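Local coordinates for protein porphyranase B (Zobellia galactanivorans, PDB 3JUU) that hydrolyses the sulfated red-algal polysaccharide porphyran at the linkages between beta-D-galactose and alpha-L-galactose-6-sulfate, releasing mostly disaccharides, at residues E18-R21 and E26-L29; G72-T77 and G97-R102; E213-F216 and K221-S224; M240-Y245 and R263-N268. All coordinates share one frame; numbering follows the deposited sequence.

Contact 1 (E18-R21 and E26-L29); sequences EDPR and EWKL
A hydrogen bond from W27 to D19 carries this surface contact, which ties the N-terminal loop to strand 26-29 at the edge of the jelly roll. W27 donates its indole N-H to the carboxylate, NE1 to OD2 of D19 at 2.9 Å and nearly straight (163°). The acceptor lies in the plane of the indole, and the donor meets OD2 on its syn side, though tilted out of the carboxylate plane. From the other face of the carboxylate, the backbone N of R21 reaches the same OD2 and closes an Asx turn, while R21 NH1 makes a salt bridge with D19 OD1 at 2.9 Å. Three donors therefore pin the carboxylate and should stop it turning. D19 CG stands anti to the backbone N (chi1 -175°), which carries the acid out to the indole. Around the ring, P20 sets CG at the edge, 4.0 Å from W27 CZ2, and the R21 chain passes obliquely with CD 3.6 Å from W27 NE1. R21 NE also bonds to the carbonyl of Q25. Further in, W27 packs edge-to-face with W207 and touches W273 and L275; its strand is hydrogen-bonded to strand 264-276, with the loop 18-21 lying against the indole and F14.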
loop_
_atom_site.group_PDB
_atom_site.type_symbol
_atom_site.label_atom_id
_atom_site.label_comp_id
_atom_site.label_asym_id
_atom_site.label_seq_id
_atom_site.Cartn_x
_atom_site.Cartn_y
_atom_site.Cartn_z
ATOM N N GLU A 18 -3.040 -23.332 3.292
ATOM C CA GLU A 18 -2.397 -22.073 3.723
ATOM C C GLU A 18 -3.233 -21.187 4.593
ATOM O O GLU A 18 -2.728 -20.166 5.092
ATOM C CB GLU A 18 -2.082 -21.210 2.470
ATOM C CG GLU A 18 -1.144 -21.857 1.488
ATOM C CD GLU A 18 0.332 -21.811 1.954
ATOM O OE1 GLU A 18 0.712 -21.013 2.833
ATOM O OE2 GLU A 18 1.104 -22.575 1.446
ATOM N N ASP A 19 -4.524 -21.513 4.776
ATOM C CA ASP A 19 -5.371 -20.739 5.628
ATOM C C ASP A 19 -4.908 -20.911 7.090
ATOM O O ASP A 19 -4.885 -22.034 7.580
ATOM C CB ASP A 19 -6.826 -21.142 5.414
ATOM C CG ASP A 19 -7.827 -20.286 6.198
ATOM O OD1 ASP A 19 -9.027 -20.413 5.903
ATOM O OD2 ASP A 19 -7.497 -19.490 7.088
ATOM N N PRO A 20 -4.524 -19.802 7.764
ATOM C CA PRO A 20 -3.911 -19.926 9.072
ATOM C C PRO A 20 -4.934 -19.972 10.177
ATOM O O PRO A 20 -4.537 -20.065 11.350
ATOM C CB PRO A 20 -3.035 -18.672 9.158
ATOM C CG PRO A 20 -3.849 -17.670 8.419
ATOM C CD PRO A 20 -4.453 -18.408 7.273
ATOM N N ARG A 21 -6.226 -19.929 9.853
ATOM C CA ARG A 21 -7.208 -19.960 10.898
ATOM C C ARG A 21 -7.225 -21.363 11.530
ATOM O O ARG A 21 -6.729 -22.332 10.917
ATOM C CB ARG A 21 -8.568 -19.565 10.392
ATOM C CG ARG A 21 -9.333 -20.664 9.672
ATOM C CD ARG A 21 -10.555 -20.087 9.041
ATOM N NE ARG A 21 -11.678 -21.021 9.045
ATOM C CZ ARG A 21 -11.885 -21.942 8.126
ATOM N NH1 ARG A 21 -11.065 -22.065 7.105
ATOM N NH2 ARG A 21 -12.911 -22.754 8.245
ATOM N N GLU A 26 -13.683 -18.302 12.078
ATOM C CA GLU A 26 -14.036 -17.961 10.717
ATOM C C GLU A 26 -13.583 -16.535 10.373
ATOM O O GLU A 26 -13.354 -15.744 11.249
ATOM C CB GLU A 26 -15.539 -18.108 10.484
ATOM C CG GLU A 26 -16.432 -17.332 11.389
ATOM C CD GLU A 26 -17.895 -17.712 11.139
ATOM O OE1 GLU A 26 -18.332 -17.683 9.944
ATOM O OE2 GLU A 26 -18.595 -18.062 12.125
ATOM N N TRP A 27 -13.431 -16.264 9.091
ATOM C CA TRP A 27 -13.028 -14.916 8.643
ATOM C C TRP A 27 -14.294 -14.130 8.323
ATOM O O TRP A 27 -15.132 -14.638 7.580
ATOM C CB TRP A 27 -12.232 -15.042 7.353
ATOM C CG TRP A 27 -10.910 -15.698 7.518
ATOM C CD1 TRP A 27 -10.577 -16.930 7.108
ATOM C CD2 TRP A 27 -9.742 -15.144 8.128
ATOM N NE1 TRP A 27 -9.248 -17.188 7.378
ATOM C CE2 TRP A 27 -8.722 -16.139 8.052
ATOM C CE3 TRP A 27 -9.459 -13.935 8.756
ATOM C CZ2 TRP A 27 -7.452 -15.954 8.561
ATOM C CZ3 TRP A 27 -8.226 -13.749 9.318
ATOM C CH2 TRP A 27 -7.193 -14.758 9.199
ATOM N N LYS A 28 -14.407 -12.909 8.841
ATOM C CA LYS A 28 -15.566 -12.057 8.628
ATOM C C LYS A 28 -15.145 -10.739 7.931
ATOM O O LYS A 28 -14.300 -9.996 8.473
ATOM C CB LYS A 28 -16.214 -11.751 10.007
ATOM C CG LYS A 28 -17.450 -10.790 9.946
ATOM C CD LYS A 28 -18.061 -10.551 11.350
ATOM C CE LYS A 28 -18.994 -9.334 11.413
ATOM N NZ LYS A 28 -18.846 -8.741 12.798
ATOM N N LEU A 29 -15.775 -10.462 6.796
ATOM C CA LEU A 29 -15.496 -9.211 6.043
ATOM C C LEU A 29 -15.729 -7.991 6.849
ATOM O O LEU A 29 -16.786 -7.853 7.530
ATOM C CB LEU A 29 -16.285 -9.165 4.727
ATOM C CG LEU A 29 -15.697 -8.105 3.748
ATOM C CD1 LEU A 29 -14.436 -8.692 3.117
ATOM C CD2 LEU A 29 -16.751 -7.867 2.624
#

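Contact 2 (G72-T77 and G97-R102); sequences GSLQIT and GYVGSR
I76 and V99 both point toward the opposite strand, from two strands that do not pair directly here: their axes are 7.6 Å apart at the closest, inclined at 145°, and no hydrogen bond joins the segments. The two side chains meet at a slant, with I76 CD1 3.8 Å from V99 CG2. I76 splits its work between two branches. CG1 lies anti to the carbonyl carbon (chi1 -51°) and sends CD1 to the valine, whereas CG2 turns to the backbone of G97 and sits 3.6 Å from its CA. G97 takes this methyl directly against its main chain; a CB there would run into I76 CG2. The same V99 methyl, CG2, is also approached by L74, whose CD2 stops 4.2 Å away, so one valine branch faces both hydrophobic residues.

Strands 73-87 and 90-101 form an antiparallel hairpin, but over these residues they have splayed apart onto the two layers of the beta-sandwich jelly roll of family GH16. The backbone of L74 and I76 bonds to Y267 and T265, and that of G97 to V242. The side chains fill the space between the layers, and I67 closes on L74, I76 and V99 alike. F37 adds to the cover of L74 and I42 to that of V99, while I76 reaches V242 and V99 packs on M240.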
loop_
_atom_site.group_PDB
_atom_site.type_symbol
_atom_site.label_atom_id
_atom_site.label_comp_id
_atom_site.label_asym_id
_atom_site.label_seq_id
_atom_site.Cartn_x
_atom_site.Cartn_y
_atom_site.Cartn_z
ATOM N N GLY A 72 -15.165 -2.967 -12.445
ATOM C CA GLY A 72 -15.006 -3.565 -11.097
ATOM C C GLY A 72 -13.532 -3.486 -10.622
ATOM O O GLY A 72 -13.051 -4.394 -9.968
ATOM N N SER A 73 -12.828 -2.427 -10.989
ATOM C CA SER A 73 -11.455 -2.250 -10.471
ATOM C C SER A 73 -11.205 -0.775 -10.163
ATOM O O SER A 73 -11.844 0.170 -10.774
ATOM C CB SER A 73 -10.436 -2.780 -11.494
ATOM O OG SER A 73 -10.347 -1.856 -12.592
ATOM N N LEU A 74 -10.282 -0.545 -9.232
ATOM C CA LEU A 74 -9.775 0.793 -8.943
ATOM C C LEU A 74 -8.557 1.050 -9.825
ATOM O O LEU A 74 -7.706 0.136 -9.941
ATOM C CB LEU A 74 -9.333 0.823 -7.490
ATOM C CG LEU A 74 -8.519 2.037 -7.069
ATOM C CD1 LEU A 74 -9.269 3.355 -7.126
ATOM C CD2 LEU A 74 -8.016 1.783 -5.574
ATOM N N GLN A 75 -8.438 2.248 -10.429
ATOM C CA GLN A 75 -7.350 2.561 -11.348
ATOM C C GLN A 75 -6.713 3.809 -10.776
ATOM O O GLN A 75 -7.421 4.806 -10.493
ATOM C CB GLN A 75 -7.874 2.836 -12.770
ATOM C CG GLN A 75 -8.610 1.567 -13.312
ATOM C CD GLN A 75 -9.105 1.783 -14.685
ATOM O OE1 GLN A 75 -9.676 2.854 -15.000
ATOM N NE2 GLN A 75 -8.806 0.856 -15.555
ATOM N N ILE A 76 -5.385 3.740 -10.509
ATOM C CA ILE A 76 -4.630 4.946 -10.102
ATOM C C ILE A 76 -3.614 5.172 -11.216
ATOM O O ILE A 76 -2.717 4.354 -11.451
ATOM C CB ILE A 76 -3.916 4.772 -8.716
ATOM C CG1 ILE A 76 -4.929 4.273 -7.654
ATOM C CG2 ILE A 76 -3.250 6.146 -8.320
ATOM C CD1 ILE A 76 -4.246 4.214 -6.209
ATOM N N THR A 77 -3.780 6.291 -11.926
ATOM C CA THR A 77 -3.040 6.465 -13.169
ATOM C C THR A 77 -1.970 7.555 -12.978
ATOM O O THR A 77 -2.281 8.645 -12.490
ATOM C CB THR A 77 -4.047 6.901 -14.278
ATOM O OG1 THR A 77 -4.970 5.820 -14.548
ATOM C CG2 THR A 77 -3.270 7.200 -15.590
ATOM N N GLY A 97 -1.438 9.330 -7.200
ATOM C CA GLY A 97 -2.750 9.313 -6.604
ATOM C C GLY A 97 -2.663 8.642 -5.248
ATOM O O GLY A 97 -1.709 7.868 -4.949
ATOM N N TYR A 98 -3.682 8.939 -4.441
ATOM C CA TYR A 98 -3.687 8.506 -3.023
ATOM C C TYR A 98 -5.084 8.064 -2.749
ATOM O O TYR A 98 -6.075 8.774 -3.143
ATOM C CB TYR A 98 -3.276 9.681 -2.139
ATOM C CG TYR A 98 -3.543 9.519 -0.616
ATOM C CD1 TYR A 98 -2.507 9.319 0.257
ATOM C CD2 TYR A 98 -4.876 9.519 -0.103
ATOM C CE1 TYR A 98 -2.723 9.188 1.636
ATOM C CE2 TYR A 98 -5.102 9.386 1.282
ATOM C CZ TYR A 98 -4.000 9.251 2.119
ATOM O OH TYR A 98 -4.144 9.174 3.450
ATOM N N VAL A 99 -5.210 6.876 -2.159
ATOM C CA VAL A 99 -6.531 6.437 -1.719
ATOM C C VAL A 99 -6.326 5.894 -0.291
ATOM O O VAL A 99 -5.545 4.939 -0.134
ATOM C CB VAL A 99 -7.075 5.287 -2.627
ATOM C CG1 VAL A 99 -8.549 4.895 -2.154
ATOM C CG2 VAL A 99 -7.084 5.667 -4.125
ATOM N N GLY A 100 -6.959 6.500 0.718
ATOM C CA GLY A 100 -6.846 6.049 2.091
ATOM C C GLY A 100 -8.206 5.693 2.696
ATOM O O GLY A 100 -9.244 6.351 2.405
ATOM N N SER A 101 -8.236 4.615 3.491
ATOM C CA SER A 101 -9.542 4.243 4.159
ATOM C C SER A 101 -9.903 5.263 5.209
ATOM O O SER A 101 -9.061 5.663 6.026
ATOM C CB SER A 101 -9.510 2.783 4.734
ATOM O OG SER A 101 -8.610 2.688 5.849
ATOM N N ARG A 102 -11.148 5.745 5.198
ATOM C CA ARG A 102 -11.516 6.696 6.249
ATOM C C ARG A 102 -11.815 5.918 7.562
ATOM O O ARG A 102 -11.775 6.523 8.628
ATOM C CB ARG A 102 -12.776 7.453 5.831
ATOM C CG ARG A 102 -12.557 8.301 4.624
ATOM C CD ARG A 102 -13.867 9.120 4.344
ATOM N NE ARG A 102 -13.714 9.846 3.088
ATOM C CZ ARG A 102 -13.226 11.096 3.002
ATOM N NH1 ARG A 102 -12.781 11.752 4.083
ATOM N NH2 ARG A 102 -13.149 11.685 1.816
#

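Contact 3 (E213-F216 and K221-S224); sequences EIIF and KMQS
F216 and S224 form an antiparallel hydrogen-bonded pair, 5.4 Å between CA atoms, but Q223 is squeezed in beside S224 so that both face F216, a classic beta bulge. F216 N gives its hydrogen to S224 O at 2.9 Å, while F216 O receives the N-H of Q223, N to O 2.8 Å and almost straight (172°). S224 O is also touched by I215 CA in a CH...O contact of 3.3 Å.

On the face shared by F216 and S224, the serine OG approaches the phenyl ring at its edge, near the ring plane, 3.5 Å from F216 CD2. The OG lies between the backbone N and the carbonyl carbon (chi1 67°), a rotamer that brings it against the ring. I215 and M222 meet obliquely on the other side, I215 CG2 resting 3.7 Å from M222 CG with the extended thioether running on past that methyl. The bulge sits in the hairpin of strands 213-218 and 221-226, at the margin of the GH16 sandwich. F216 turns inward onto L144, M167 and V206, whereas M222 is exposed.

Q223 folds back at chi2 (-61°), and its NE2 donates to K221 O at 3.0 Å, from above the carbonyl plane. With an alanine here, K221 O would probably lose this amide donor, and the side-chain link from Q223 back to K221 would go. At the start of the second strand, M222 N bonds to the carboxylate of E18.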
loop_
_atom_site.group_PDB
_atom_site.type_symbol
_atom_site.label_atom_id
_atom_site.label_comp_id
_atom_site.label_asym_id
_atom_site.label_seq_id
_atom_site.Cartn_x
_atom_site.Cartn_y
_atom_site.Cartn_z
ATOM N N GLU A 213 3.241 -10.038 15.691
ATOM C CA GLU A 213 3.309 -11.119 14.722
ATOM C C GLU A 213 2.629 -10.657 13.465
ATOM O O GLU A 213 1.417 -10.396 13.493
ATOM C CB GLU A 213 2.526 -12.354 15.218
ATOM C CG GLU A 213 3.041 -12.901 16.526
ATOM C CD GLU A 213 2.096 -14.005 17.027
ATOM O OE1 GLU A 213 1.093 -13.649 17.686
ATOM O OE2 GLU A 213 2.334 -15.178 16.653
ATOM N N ILE A 214 3.412 -10.537 12.375
ATOM C CA ILE A 214 2.858 -10.020 11.122
ATOM C C ILE A 214 3.236 -11.095 10.122
ATOM O O ILE A 214 4.401 -11.413 10.028
ATOM C CB ILE A 214 3.547 -8.674 10.763
ATOM C CG1 ILE A 214 3.431 -7.610 11.911
ATOM C CG2 ILE A 214 3.088 -8.172 9.363
ATOM C CD1 ILE A 214 2.074 -7.075 12.161
ATOM N N ILE A 215 2.286 -11.612 9.349
ATOM C CA ILE A 215 2.560 -12.713 8.448
ATOM C C ILE A 215 2.136 -12.341 7.048
ATOM O O ILE A 215 1.003 -12.002 6.837
ATOM C CB ILE A 215 1.793 -14.009 8.894
ATOM C CG1 ILE A 215 2.322 -14.432 10.267
ATOM C CG2 ILE A 215 2.062 -15.145 7.910
ATOM C CD1 ILE A 215 1.462 -14.066 11.367
ATOM N N PHE A 216 3.073 -12.396 6.122
ATOM C CA PHE A 216 2.783 -11.894 4.738
ATOM C C PHE A 216 2.447 -13.047 3.810
ATOM O O PHE A 216 3.068 -14.121 3.905
ATOM C CB PHE A 216 4.020 -11.144 4.181
ATOM C CG PHE A 216 4.267 -9.832 4.889
ATOM C CD1 PHE A 216 3.427 -8.736 4.633
ATOM C CD2 PHE A 216 5.326 -9.710 5.795
ATOM C CE1 PHE A 216 3.589 -7.548 5.357
ATOM C CE2 PHE A 216 5.569 -8.486 6.465
ATOM C CZ PHE A 216 4.694 -7.408 6.208
ATOM N N LYS A 221 -0.386 -17.767 -0.604
ATOM C CA LYS A 221 0.626 -18.606 0.083
ATOM C C LYS A 221 1.451 -17.814 1.090
ATOM O O LYS A 221 1.968 -16.728 0.759
ATOM C CB LYS A 221 1.588 -19.212 -0.945
ATOM C CG LYS A 221 0.955 -20.275 -1.861
ATOM C CD LYS A 221 1.851 -20.626 -3.087
ATOM C CE LYS A 221 1.589 -19.592 -4.215
ATOM N NZ LYS A 221 2.729 -19.187 -5.143
ATOM N N MET A 222 1.651 -18.383 2.285
ATOM C CA MET A 222 2.444 -17.674 3.294
ATOM C C MET A 222 3.884 -17.539 2.818
ATOM O O MET A 222 4.491 -18.555 2.375
ATOM C CB MET A 222 2.452 -18.480 4.597
ATOM C CG MET A 222 3.257 -17.756 5.656
ATOM S SD MET A 222 3.356 -18.731 7.179
ATOM C CE MET A 222 4.683 -17.862 8.112
ATOM N N GLN A 223 4.467 -16.351 2.948
ATOM C CA GLN A 223 5.824 -16.097 2.515
ATOM C C GLN A 223 6.770 -15.954 3.724
ATOM O O GLN A 223 7.903 -16.393 3.653
ATOM C CB GLN A 223 5.962 -14.769 1.745
ATOM C CG GLN A 223 5.145 -14.794 0.473
ATOM C CD GLN A 223 5.523 -15.876 -0.534
ATOM O OE1 GLN A 223 6.592 -15.820 -1.155
ATOM N NE2 GLN A 223 4.591 -16.837 -0.787
ATOM N N SER A 224 6.291 -15.307 4.773
ATOM C CA SER A 224 7.187 -14.900 5.841
ATOM C C SER A 224 6.417 -14.472 7.071
ATOM O O SER A 224 5.204 -14.152 7.025
ATOM C CB SER A 224 8.062 -13.720 5.352
ATOM O OG SER A 224 7.221 -12.592 5.161
#

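Contact 4 (M240-Y245 and R263-N268); sequences MVVETY and RTTTYN. With SO4 (sulfate ion), chain F.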
loop_
_atom_site.group_PDB
_atom_site.type_symbol
_atom_site.label_atom_id
_atom_site.label_comp_id
_atom_site.label_asym_id
_atom_site.label_seq_id
_atom_site.Cartn_x
_atom_site.Cartn_y
_atom_site.Cartn_z
ATOM N N MET A 240 -3.646 2.935 -0.641
ATOM C CA MET A 240 -3.245 2.476 -1.975
ATOM C C MET A 240 -2.711 3.759 -2.662
ATOM O O MET A 240 -3.471 4.729 -2.906
ATOM C CB MET A 240 -4.473 1.899 -2.746
ATOM C CG MET A 240 -4.976 0.513 -2.192
ATOM S SD MET A 240 -6.228 0.895 -0.843
ATOM C CE MET A 240 -7.725 1.378 -1.709
ATOM N N VAL A 241 -1.412 3.777 -2.955
ATOM C CA VAL A 241 -0.748 5.057 -3.268
ATOM C C VAL A 241 0.188 4.827 -4.417
ATOM O O VAL A 241 0.906 3.793 -4.497
ATOM C CB VAL A 241 0.010 5.631 -2.020
ATOM C CG1 VAL A 241 0.964 6.825 -2.409
ATOM C CG2 VAL A 241 -1.033 6.054 -0.917
ATOM N N VAL A 242 0.261 5.835 -5.279
ATOM C CA VAL A 242 1.158 5.787 -6.442
ATOM C C VAL A 242 1.928 7.104 -6.334
ATOM O O VAL A 242 1.322 8.191 -6.400
ATOM C CB VAL A 242 0.313 5.743 -7.775
ATOM C CG1 VAL A 242 1.266 6.034 -9.011
ATOM C CG2 VAL A 242 -0.372 4.355 -7.929
ATOM N N GLU A 243 3.241 7.031 -6.109
ATOM C CA GLU A 243 4.004 8.229 -5.667
ATOM C C GLU A 243 5.343 8.269 -6.414
ATOM O O GLU A 243 5.695 7.288 -7.102
ATOM C CB GLU A 243 4.313 8.090 -4.177
ATOM C CG GLU A 243 5.447 7.123 -3.887
ATOM C CD GLU A 243 5.160 6.306 -2.637
ATOM O OE1 GLU A 243 5.698 6.694 -1.568
ATOM O OE2 GLU A 243 4.429 5.294 -2.730
ATOM N N THR A 244 6.138 9.319 -6.203
ATOM C CA THR A 244 7.572 9.230 -6.613
ATOM C C THR A 244 8.384 8.919 -5.325
ATOM O O THR A 244 8.126 9.480 -4.248
ATOM C CB THR A 244 8.027 10.591 -7.226
ATOM O OG1 THR A 244 7.568 11.631 -6.335
ATOM C CG2 THR A 244 7.345 10.809 -8.647
ATOM N N TYR A 245 9.340 8.026 -5.462
ATOM C CA TYR A 245 10.346 7.796 -4.427
ATOM C C TYR A 245 11.632 8.560 -4.783
ATOM O O TYR A 245 12.026 8.591 -5.923
ATOM C CB TYR A 245 10.735 6.315 -4.502
ATOM C CG TYR A 245 9.692 5.367 -4.014
ATOM C CD1 TYR A 245 9.193 5.437 -2.732
ATOM C CD2 TYR A 245 9.288 4.288 -4.846
ATOM C CE1 TYR A 245 8.284 4.436 -2.226
ATOM C CE2 TYR A 245 8.435 3.321 -4.350
ATOM C CZ TYR A 245 7.910 3.423 -3.073
ATOM O OH TYR A 245 7.055 2.412 -2.651
ATOM N N ARG A 263 0.490 3.188 -17.582
ATOM C CA ARG A 263 0.591 4.223 -16.500
ATOM C C ARG A 263 -0.329 3.976 -15.323
ATOM O O ARG A 263 -0.302 4.744 -14.370
ATOM C CB ARG A 263 0.298 5.635 -17.092
ATOM C CG ARG A 263 1.507 6.039 -17.944
ATOM C CD ARG A 263 1.298 7.463 -18.617
ATOM N NE ARG A 263 0.129 7.467 -19.557
ATOM C CZ ARG A 263 -1.096 8.005 -19.365
ATOM N NH1 ARG A 263 -1.550 8.564 -18.228
ATOM N NH2 ARG A 263 -1.960 7.932 -20.399
ATOM N N THR A 264 -1.095 2.877 -15.342
ATOM C CA THR A 264 -2.157 2.674 -14.377
ATOM C C THR A 264 -1.814 1.516 -13.428
ATOM O O THR A 264 -1.443 0.463 -13.897
ATOM C CB THR A 264 -3.495 2.387 -15.059
ATOM O OG1 THR A 264 -3.847 3.603 -15.778
ATOM C CG2 THR A 264 -4.659 1.994 -14.013
ATOM N N THR A 265 -1.959 1.762 -12.129
ATOM C CA THR A 265 -1.876 0.674 -11.120
ATOM C C THR A 265 -3.324 0.264 -10.918
ATOM O O THR A 265 -4.151 1.118 -10.676
ATOM C CB THR A 265 -1.281 1.266 -9.794
ATOM O OG1 THR A 265 0.063 1.693 -10.069
ATOM C CG2 THR A 265 -1.302 0.105 -8.738
ATOM N N THR A 266 -3.638 -1.016 -11.082
ATOM C CA THR A 266 -5.041 -1.447 -11.021
ATOM C C THR A 266 -5.249 -2.388 -9.820
ATOM O O THR A 266 -4.472 -3.339 -9.686
ATOM C CB THR A 266 -5.380 -2.213 -12.316
ATOM O OG1 THR A 266 -5.102 -1.377 -13.486
ATOM C CG2 THR A 266 -6.870 -2.700 -12.295
ATOM N N TYR A 267 -6.234 -2.096 -8.977
ATOM C CA TYR A 267 -6.598 -2.963 -7.850
ATOM C C TYR A 267 -7.956 -3.523 -8.195
ATOM O O TYR A 267 -8.911 -2.738 -8.296
ATOM C CB TYR A 267 -6.696 -2.163 -6.564
ATOM C CG TYR A 267 -5.423 -1.373 -6.227
ATOM C CD1 TYR A 267 -4.528 -1.846 -5.237
ATOM C CD2 TYR A 267 -5.126 -0.159 -6.870
ATOM C CE1 TYR A 267 -3.361 -1.084 -4.908
ATOM C CE2 TYR A 267 -3.963 0.569 -6.571
ATOM C CZ TYR A 267 -3.092 0.104 -5.602
ATOM O OH TYR A 267 -1.959 0.807 -5.272
ATOM N N ASN A 268 -8.052 -4.840 -8.426
ATOM C CA ASN A 268 -9.383 -5.463 -8.648
ATOM C C ASN A 268 -10.275 -5.441 -7.406
ATOM O O ASN A 268 -11.500 -5.328 -7.505
ATOM C CB ASN A 268 -9.283 -6.876 -9.247
ATOM C CG ASN A 268 -8.767 -6.878 -10.644
ATOM O OD1 ASN A 268 -8.888 -5.876 -11.377
ATOM N ND2 ASN A 268 -8.197 -8.013 -11.068
HETATM S S SO4 F . -4.858 10.091 -19.119
HETATM O O1 SO4 F . -4.558 9.471 -20.428
HETATM O O2 SO4 F . -6.251 9.691 -18.840
HETATM O O3 SO4 F . -3.990 9.678 -18.001
HETATM O O4 SO4 F . -4.806 11.563 -19.232
#
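Packed deep in the core, M240 lays its CG over one face of the Y267 ring in a CH-pi contact, 4.0 Å from the centroid and 27° off the normal, while no hydrogen bond joins the two segments. The methionine touches with the root of its chain: CG comes to 3.5 Å from Y267 CE1, and CB lies beside CZ. Bends at chi2 (89°) and chi3 then lead the thioether away from the ring. Y267 turns its hydroxyl past M240 to the backbone carbonyl of T124, a buried polar end thus satisfied. A leucine in place of Y267 would probably leave T124 O without its hydroxyl partner and the M240 methylene without an aromatic face to lie on.

V242 and T265 lie alongside one another, running opposite ways, with V242 CG2 standing 3.4 Å from T265 OG1. That hydroxyl has polar partners beyond the pair, S123 and the amide of N117. Just ahead of the strand, R263 grips a sulfate ion, probably from the crystallisation liquor, with two nitrogens: NH1 to O3 at 2.7 Å and NH2 to O1 at 3.0 Å. The anion sits at the edge of the guanidinium, near its plane, and NH1 also bonds to T78 O.

Strands 240-242 and 264-267 run antiparallel at 9.0 Å between axes, facing each other across the interior of the GH16 jelly roll. Just past V242 the chain enters the cleft, where E243, probably a substrate-binding residue, forms a salt bridge with R57, and Y245 OH bonds to E148, the probable proton donor.

Contacts 2 and 4 are core, have centres about 8 Å apart and touch: 72-77 pairs with the strand of 263-268, and 97-102 with strand 240-242. Both work across the sandwich interior by apolar touch, although contact 4 adds buried hydroxyls and runs on into the substrate cleft. Contacts 1 and 3 lie further out, with centres 14 Å apart. Contact 1 is a surface contact built on a gripped carboxylate; contact 3 is partly buried and combines the backbone bonds of a bulged hairpin with apolar packing. A carboxylate of 18-21 joins the two. Strand 264-276 links the two regions, pairing with 26-29 of contact 1 and supplying 264-267 to contact 4.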